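Local coordinates for protein syndapin (PDB 3I2W) that binds phospholipid membranes through its dimeric F-BAR domain and probably takes part in endocytosis, helping to control the uptake of cell-surface proteins, at the interface of chains A and B. Residues are numbered along the deposited sequence; one frame, centred on the assembly and turned at random. Chains: chain A/B, Syndapin.

Contact 1: the interface of chains A and B. Residues chain A 16, 222-223, 226-227; chain B 62, 264, 268.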
loop_
_atom_site.group_PDB
_atom_site.type_symbol
_atom_site.label_atom_id
_atom_site.label_comp_id
_atom_site.label_asym_id
_atom_site.label_seq_id
_atom_site.Cartn_x
_atom_site.Cartn_y
_atom_site.Cartn_z
ATOM N N ARG A 16 -26.518 -31.089 -4.551
ATOM C CA ARG A 16 -26.175 -30.187 -3.471
ATOM C C ARG A 16 -25.067 -30.749 -2.604
ATOM O O ARG A 16 -24.247 -30.009 -2.157
ATOM C CB ARG A 16 -27.380 -29.717 -2.655
ATOM C CG ARG A 16 -26.984 -28.853 -1.453
ATOM C CD ARG A 16 -28.160 -28.282 -0.670
ATOM N NE ARG A 16 -28.699 -29.361 0.139
ATOM C CZ ARG A 16 -29.606 -29.262 1.097
ATOM N NH1 ARG A 16 -30.088 -28.101 1.480
ATOM N NH2 ARG A 16 -29.994 -30.350 1.703
ATOM N N GLU A 222 -26.274 -31.180 5.265
ATOM C CA GLU A 222 -26.114 -29.834 4.729
ATOM C C GLU A 222 -26.038 -28.802 5.818
ATOM O O GLU A 222 -25.290 -27.836 5.720
ATOM C CB GLU A 222 -27.261 -29.460 3.847
ATOM C CG GLU A 222 -27.249 -28.019 3.443
ATOM C CD GLU A 222 -26.209 -27.706 2.371
ATOM O OE1 GLU A 222 -26.357 -26.640 1.701
ATOM O OE2 GLU A 222 -25.259 -28.521 2.206
ATOM N N LYS A 223 -26.808 -29.025 6.870
ATOM C CA LYS A 223 -26.794 -28.152 8.017
ATOM C C LYS A 223 -25.412 -28.044 8.612
ATOM O O LYS A 223 -25.038 -27.026 9.092
ATOM C CB LYS A 223 -27.751 -28.711 9.052
ATOM C CG LYS A 223 -27.718 -27.999 10.352
ATOM C CD LYS A 223 -28.689 -28.567 11.313
ATOM C CE LYS A 223 -29.070 -27.434 12.232
ATOM N NZ LYS A 223 -29.534 -27.958 13.541
ATOM N N LEU A 226 -23.474 -25.474 6.718
ATOM C CA LEU A 226 -23.983 -24.104 6.826
ATOM C C LEU A 226 -23.547 -23.530 8.156
ATOM O O LEU A 226 -23.263 -22.309 8.295
ATOM C CB LEU A 226 -25.502 -24.037 6.696
ATOM C CG LEU A 226 -26.136 -24.616 5.425
ATOM C CD1 LEU A 226 -27.600 -24.196 5.366
ATOM C CD2 LEU A 226 -25.402 -24.281 4.089
ATOM N N GLN A 227 -23.521 -24.389 9.149
ATOM C CA GLN A 227 -23.082 -23.943 10.423
ATOM C C GLN A 227 -21.560 -23.712 10.388
ATOM O O GLN A 227 -21.036 -22.882 11.105
ATOM C CB GLN A 227 -23.431 -24.947 11.495
ATOM C CG GLN A 227 -24.824 -24.914 11.790
ATOM C CD GLN A 227 -25.224 -25.898 12.862
ATOM O OE1 GLN A 227 -24.763 -27.049 12.915
ATOM N NE2 GLN A 227 -26.119 -25.455 13.710
ATOM N N TYR B 62 -26.607 -20.395 -1.487
ATOM C CA TYR B 62 -27.944 -19.777 -1.530
ATOM C C TYR B 62 -28.324 -19.229 -0.164
ATOM O O TYR B 62 -27.653 -19.467 0.844
ATOM C CB TYR B 62 -29.026 -20.815 -1.946
ATOM C CG TYR B 62 -29.072 -22.061 -1.009
ATOM C CD1 TYR B 62 -28.023 -22.975 -1.014
ATOM C CD2 TYR B 62 -30.099 -22.276 -0.105
ATOM C CE1 TYR B 62 -27.983 -24.080 -0.196
ATOM C CE2 TYR B 62 -30.068 -23.415 0.744
ATOM C CZ TYR B 62 -28.985 -24.316 0.688
ATOM O OH TYR B 62 -28.848 -25.467 1.495
ATOM N N GLN B 264 -29.294 -21.223 9.242
ATOM C CA GLN B 264 -29.396 -22.512 8.605
ATOM C C GLN B 264 -30.866 -22.996 8.460
ATOM O O GLN B 264 -31.261 -23.544 7.441
ATOM C CB GLN B 264 -28.424 -23.506 9.272
ATOM C CG GLN B 264 -28.633 -23.705 10.739
ATOM C CD GLN B 264 -29.932 -24.463 11.018
ATOM O OE1 GLN B 264 -30.452 -25.147 10.129
ATOM N NE2 GLN B 264 -30.455 -24.351 12.234
ATOM N N LEU B 268 -32.353 -23.991 5.085
ATOM C CA LEU B 268 -32.803 -25.320 4.822
ATOM C C LEU B 268 -34.274 -25.396 4.514
ATOM O O LEU B 268 -34.660 -26.181 3.663
ATOM C CB LEU B 268 -32.469 -26.265 5.968
ATOM C CG LEU B 268 -31.008 -26.632 6.137
ATOM C CD1 LEU B 268 -30.983 -27.460 7.323
ATOM C CD2 LEU B 268 -30.508 -27.422 4.967
#

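Contact 2: the interface of chains A and B. Residues chain A 23, 27, 225-226, 229; chain B 61, 65, 69.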
loop_
_atom_site.group_PDB
_atom_site.type_symbol
_atom_site.label_atom_id
_atom_site.label_comp_id
_atom_site.label_asym_id
_atom_site.label_seq_id
_atom_site.Cartn_x
_atom_site.Cartn_y
_atom_site.Cartn_z
ATOM N N LEU A 23 -18.015 -25.772 -2.786
ATOM C CA LEU A 23 -18.008 -24.487 -2.172
ATOM C C LEU A 23 -16.806 -24.371 -1.250
ATOM O O LEU A 23 -16.248 -23.310 -1.189
ATOM C CB LEU A 23 -19.318 -24.208 -1.443
ATOM C CG LEU A 23 -20.582 -24.007 -2.277
ATOM C CD1 LEU A 23 -21.770 -24.096 -1.393
ATOM C CD2 LEU A 23 -20.615 -22.692 -3.008
ATOM N N LEU A 27 -14.425 -21.298 -1.273
ATOM C CA LEU A 27 -14.199 -20.432 -0.181
ATOM C C LEU A 27 -12.705 -20.270 0.012
ATOM O O LEU A 27 -12.210 -19.162 0.146
ATOM C CB LEU A 27 -14.913 -20.924 1.057
ATOM C CG LEU A 27 -14.768 -20.045 2.285
ATOM C CD1 LEU A 27 -15.261 -18.649 1.941
ATOM C CD2 LEU A 27 -15.547 -20.691 3.455
ATOM N N ARG A 225 -22.380 -28.083 7.255
ATOM C CA ARG A 225 -21.694 -27.129 6.407
ATOM C C ARG A 225 -22.165 -25.704 6.613
ATOM O O ARG A 225 -21.357 -24.802 6.622
ATOM C CB ARG A 225 -22.005 -27.483 4.952
ATOM C CG ARG A 225 -20.948 -27.059 3.927
ATOM C CD ARG A 225 -21.516 -27.069 2.495
ATOM N NE ARG A 225 -21.915 -25.714 2.121
ATOM C CZ ARG A 225 -23.148 -25.375 1.787
ATOM N NH1 ARG A 225 -23.490 -24.128 1.476
ATOM N NH2 ARG A 225 -24.056 -26.327 1.770
ATOM N N LEU A 226 -23.474 -25.474 6.718
ATOM C CA LEU A 226 -23.983 -24.104 6.826
ATOM C C LEU A 226 -23.547 -23.530 8.156
ATOM O O LEU A 226 -23.263 -22.309 8.295
ATOM C CB LEU A 226 -25.502 -24.037 6.696
ATOM C CG LEU A 226 -26.136 -24.616 5.425
ATOM C CD1 LEU A 226 -27.600 -24.196 5.366
ATOM C CD2 LEU A 226 -25.402 -24.281 4.089
ATOM N N PHE A 229 -19.658 -22.829 7.713
ATOM C CA PHE A 229 -19.390 -21.611 6.988
ATOM C C PHE A 229 -19.636 -20.357 7.833
ATOM O O PHE A 229 -18.845 -19.402 7.785
ATOM C CB PHE A 229 -20.140 -21.600 5.656
ATOM C CG PHE A 229 -19.483 -22.454 4.609
ATOM C CD1 PHE A 229 -19.448 -22.072 3.291
ATOM C CD2 PHE A 229 -18.873 -23.636 4.946
ATOM C CE1 PHE A 229 -18.847 -22.901 2.303
ATOM C CE2 PHE A 229 -18.257 -24.436 3.980
ATOM C CZ PHE A 229 -18.247 -24.075 2.648
ATOM N N GLU B 61 -24.099 -21.452 -3.817
ATOM C CA GLU B 61 -24.446 -21.097 -2.439
ATOM C C GLU B 61 -25.759 -20.305 -2.516
ATOM O O GLU B 61 -26.014 -19.674 -3.560
ATOM C CB GLU B 61 -23.297 -20.347 -1.765
ATOM C CG GLU B 61 -23.563 -20.004 -0.339
ATOM C CD GLU B 61 -23.367 -21.141 0.616
ATOM O OE1 GLU B 61 -22.234 -21.477 1.020
ATOM O OE2 GLU B 61 -24.376 -21.709 1.012
ATOM N N THR B 65 -26.971 -17.739 3.821
ATOM C CA THR B 65 -25.602 -18.123 3.859
ATOM C C THR B 65 -24.907 -17.431 2.693
ATOM O O THR B 65 -23.834 -16.832 2.834
ATOM C CB THR B 65 -25.507 -19.635 3.772
ATOM O OG1 THR B 65 -26.033 -20.194 4.981
ATOM C CG2 THR B 65 -24.069 -20.084 3.620
ATOM N N TRP B 69 -21.713 -14.723 2.824
ATOM C CA TRP B 69 -20.500 -14.721 2.025
ATOM C C TRP B 69 -20.390 -13.328 1.469
ATOM O O TRP B 69 -19.303 -12.776 1.412
ATOM C CB TRP B 69 -20.553 -15.617 0.791
ATOM C CG TRP B 69 -20.301 -17.094 0.858
ATOM C CD1 TRP B 69 -21.028 -18.037 1.550
ATOM C CD2 TRP B 69 -19.331 -17.820 0.111
ATOM N NE1 TRP B 69 -20.519 -19.301 1.320
ATOM C CE2 TRP B 69 -19.492 -19.192 0.421
ATOM C CE3 TRP B 69 -18.332 -17.450 -0.790
ATOM C CZ2 TRP B 69 -18.693 -20.177 -0.148
ATOM C CZ3 TRP B 69 -17.540 -18.422 -1.336
ATOM C CH2 TRP B 69 -17.722 -19.765 -1.030
#

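Contact 3: the interface of chains A and B. Residues chain A 29-30, 33-34, 37; chain B 48, 51-52.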
loop_
_atom_site.group_PDB
_atom_site.type_symbol
_atom_site.label_atom_id
_atom_site.label_comp_id
_atom_site.label_asym_id
_atom_site.label_seq_id
_atom_site.Cartn_x
_atom_site.Cartn_y
_atom_site.Cartn_z
ATOM N N GLN A 29 -10.387 -20.464 -2.132
ATOM C CA GLN A 29 -9.818 -19.638 -3.194
ATOM C C GLN A 29 -10.116 -18.147 -2.915
ATOM O O GLN A 29 -9.209 -17.336 -2.953
ATOM C CB GLN A 29 -10.341 -20.080 -4.561
ATOM C CG GLN A 29 -9.467 -19.829 -5.744
ATOM C CD GLN A 29 -10.312 -19.741 -7.045
ATOM O OE1 GLN A 29 -11.094 -20.660 -7.403
ATOM N NE2 GLN A 29 -10.153 -18.624 -7.761
ATOM N N LEU A 30 -11.362 -17.800 -2.599
ATOM C CA LEU A 30 -11.718 -16.461 -2.154
ATOM C C LEU A 30 -10.717 -15.895 -1.139
ATOM O O LEU A 30 -10.076 -14.848 -1.387
ATOM C CB LEU A 30 -13.107 -16.436 -1.526
ATOM C CG LEU A 30 -13.676 -15.033 -1.318
ATOM C CD1 LEU A 30 -15.115 -14.951 -1.781
ATOM C CD2 LEU A 30 -13.523 -14.467 0.112
ATOM N N GLU A 33 -7.274 -15.359 -2.416
ATOM C CA GLU A 33 -7.206 -14.174 -3.186
ATOM C C GLU A 33 -7.159 -12.889 -2.325
ATOM O O GLU A 33 -6.499 -11.958 -2.682
ATOM C CB GLU A 33 -8.296 -14.178 -4.282
ATOM C CG GLU A 33 -7.950 -15.222 -5.366
ATOM C CD GLU A 33 -8.814 -15.161 -6.639
ATOM O OE1 GLU A 33 -9.680 -14.268 -6.800
ATOM O OE2 GLU A 33 -8.622 -16.035 -7.505
ATOM N N ARG A 34 -7.822 -12.854 -1.178
ATOM C CA ARG A 34 -7.864 -11.647 -0.384
ATOM C C ARG A 34 -6.478 -11.525 0.219
ATOM O O ARG A 34 -5.789 -10.511 0.056
ATOM C CB ARG A 34 -8.926 -11.776 0.662
ATOM C CG ARG A 34 -9.028 -10.661 1.608
ATOM C CD ARG A 34 -9.189 -9.300 0.930
ATOM N NE ARG A 34 -9.176 -8.267 1.967
ATOM C CZ ARG A 34 -10.267 -7.786 2.524
ATOM N NH1 ARG A 34 -11.416 -8.170 2.082
ATOM N NH2 ARG A 34 -10.222 -6.903 3.476
ATOM N N ILE A 37 -3.889 -9.983 -2.124
ATOM C CA ILE A 37 -4.091 -8.563 -2.137
ATOM C C ILE A 37 -3.509 -7.915 -0.899
ATOM O O ILE A 37 -2.929 -6.849 -0.995
ATOM C CB ILE A 37 -5.590 -8.273 -2.300
ATOM C CG1 ILE A 37 -5.999 -8.647 -3.716
ATOM C CG2 ILE A 37 -5.907 -6.826 -2.142
ATOM C CD1 ILE A 37 -7.475 -8.666 -3.983
ATOM N N TRP B 48 -11.583 -7.511 -7.018
ATOM C CA TRP B 48 -11.759 -8.763 -6.383
ATOM C C TRP B 48 -13.202 -8.930 -6.050
ATOM O O TRP B 48 -13.818 -9.954 -6.326
ATOM C CB TRP B 48 -10.951 -8.747 -5.098
ATOM C CG TRP B 48 -11.065 -9.943 -4.247
ATOM C CD1 TRP B 48 -10.496 -11.131 -4.461
ATOM C CD2 TRP B 48 -11.735 -10.034 -2.994
ATOM N NE1 TRP B 48 -10.780 -11.997 -3.416
ATOM C CE2 TRP B 48 -11.529 -11.321 -2.499
ATOM C CE3 TRP B 48 -12.459 -9.137 -2.229
ATOM C CZ2 TRP B 48 -12.041 -11.743 -1.300
ATOM C CZ3 TRP B 48 -12.957 -9.560 -1.022
ATOM C CH2 TRP B 48 -12.750 -10.848 -0.574
ATOM N N LYS B 51 -15.339 -9.633 -9.022
ATOM C CA LYS B 51 -15.112 -10.967 -9.489
ATOM C C LYS B 51 -15.878 -11.982 -8.635
ATOM O O LYS B 51 -16.696 -12.689 -9.132
ATOM C CB LYS B 51 -13.639 -11.225 -9.470
ATOM C CG LYS B 51 -13.326 -12.629 -9.569
ATOM C CD LYS B 51 -11.879 -12.866 -9.770
ATOM C CE LYS B 51 -11.556 -14.281 -9.477
ATOM N NZ LYS B 51 -10.125 -14.572 -9.657
ATOM N N TRP B 52 -15.673 -12.002 -7.327
ATOM C CA TRP B 52 -16.322 -12.964 -6.509
ATOM C C TRP B 52 -17.764 -12.682 -6.331
ATOM O O TRP B 52 -18.523 -13.561 -5.979
ATOM C CB TRP B 52 -15.641 -13.003 -5.171
ATOM C CG TRP B 52 -14.455 -13.732 -5.342
ATOM C CD1 TRP B 52 -13.239 -13.239 -5.593
ATOM C CD2 TRP B 52 -14.355 -15.136 -5.410
ATOM N NE1 TRP B 52 -12.356 -14.248 -5.767
ATOM C CE2 TRP B 52 -13.022 -15.434 -5.680
ATOM C CE3 TRP B 52 -15.280 -16.183 -5.290
ATOM C CZ2 TRP B 52 -12.561 -16.726 -5.808
ATOM C CZ3 TRP B 52 -14.828 -17.462 -5.414
ATOM C CH2 TRP B 52 -13.476 -17.736 -5.676
#

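Contact 1: the interface of chains A and B
B:Tyr62 reaches across the F-BAR dimer interface and places its phenol OH between A:Arg16, on helix 11-58, and A:Glu222, on helix 185-240. The hydroxyl of B:Tyr62 serves both: it accepts from A:Arg16 NH1 at 2.9 Å, a bond bent to 141° at the hydrogen, and donates to the carboxylate oxygen A:Glu222 OE1 at 2.8 Å. Ring and carboxylate are nearly coplanar, their planes 4° apart, and OE1 is met on its anti side. With CG set between backbone N and carbonyl carbon (chi1 57°), the tyrosine ring runs toward chain A. Behind this polar group, A:Glu222 CG lies over one guanidinium face of A:Arg16 and also touches B:Leu268 CD2 at 3.6 Å, so a methyl packs beside the charged groups. A long salt bridge within chain A, A:Arg16 NE to A:Glu222 OE1 at 3.9 Å, links the two. Packing is looser at A:Leu226, whose CB stands 3.9 Å from B:Gln264 CB, and at A:Gln227, whose CG runs alongside B:Gln264 at still greater separation, with their amide planes steeply inclined. B:Gln264 nevertheless buries 78 Å² against chain A and meets it here through carbon contacts. Its amide lies close to the aliphatic end of A:Lys223, with B:Gln264 CD 3.3 Å from A:Lys223 CE.

Contact 2: the interface of chains A and B
Chain B approaches A:Leu23, A:Leu27 and A:Phe229, on helices 11-58 and 185-240, with a change of backbone: B:Glu61 is in an extended loop conformation (phi -77°, psi 149°), whereas B:Thr65 and B:Trp69 belong to helix 63-105. B:Glu61 has CG opposite its backbone N (chi1 -178°), and a bend at chi2 turns the carboxylate toward the guanidinium edge of A:Arg225. There A:Arg225 NH1 and B:Glu61 OE2 form a salt bridge at 2.6 Å. The N-H does not point at OE2; a weak hydrogen bond runs from A:Arg225 NH1 to B:Glu61 OE1 instead, at 3.0 Å. Within chain B, the indole nitrogen B:Trp69 NE1 donates to B:Glu61 OE1 at 2.8 Å, on the anti side but tilted well out of both planes, and probably helps fix the carboxylate's rotation. B:Trp69 NE1 also lies in plane at the edge of the A:Phe229 ring, 3.6 Å from A:Phe229 CD1. Over one indole face sits A:Leu27 CD1, while B:Glu61 CB lies toward the other. The six-membered end reaches backbone, B:Trp69 CH2 to A:Leu27 CA 3.7 Å. A:Leu23 CD2 packs on B:Glu61 CB at 3.8 Å. The site ties the loop and following helix of one subunit to two helices of the other, helping hold the F-BAR homodimer together.

Contact 3: the interface of chains A and B
A:Leu30 lies between two tryptophans of chain B at the apolar centre. A:Leu30 CD2 touches the six-membered ring of B:Trp48, at 3.4 Å from CZ2, and A:Leu30 CD1 meets B:Trp52 CD2 at 3.7 Å. With CG opposite the backbone N (chi1 -167°), the leucine fork can send one branch to each indole. One face of B:Trp48 receives A:Arg34 CD near the rim, the other B:Trp52 CD1; A:Ile37 CD1 packs against B:Trp48 CB at 3.7 Å. Outward, A:Glu33 forms the polar rim. A:Glu33 OE1 accepts from B:Trp52 NE1 at 2.9 Å, a fairly straight bond (160° at the hydrogen) in the indole plane that meets the oxygen from above the carboxylate plane. B:Lys51 NZ comes to A:Glu33 OE1 on the syn side at 2.9 Å, making a salt bridge. Within chain A, A:Gln29 NE2 donates to A:Glu33 OE2 at 3.0 Å, in its own amide plane but from above the carboxylate, which steadies the group. A phenylalanine in place of B:Trp52 would probably leave A:Glu33 OE1 without the indole N-H, with B:Lys51 still its partner, and weaken the packing beside A:Leu30. All eight residues belong to helix 11-58 of their own subunits, so the site joins the two copies of this helix in the F-BAR dimer.

Contacts 1 and 2 are near neighbours, their C-alpha centres about 8 Å apart, and share A:Leu226, which faces B:Gln264 in the first and B:Glu61 in the second. Both use helices 11-58 and 185-240 of chain A, and the adjacent loop residues B:Glu61 and B:Tyr62 enter one each. Contact 3 lies about 15 Å from contact 2 and 23 Å from contact 1 between the same centres; helix 11-58 of chain A runs through all three. Because the dimer is two-fold symmetric, each contact recurs with the chains exchanged, spreading the association along an elongated helical interface.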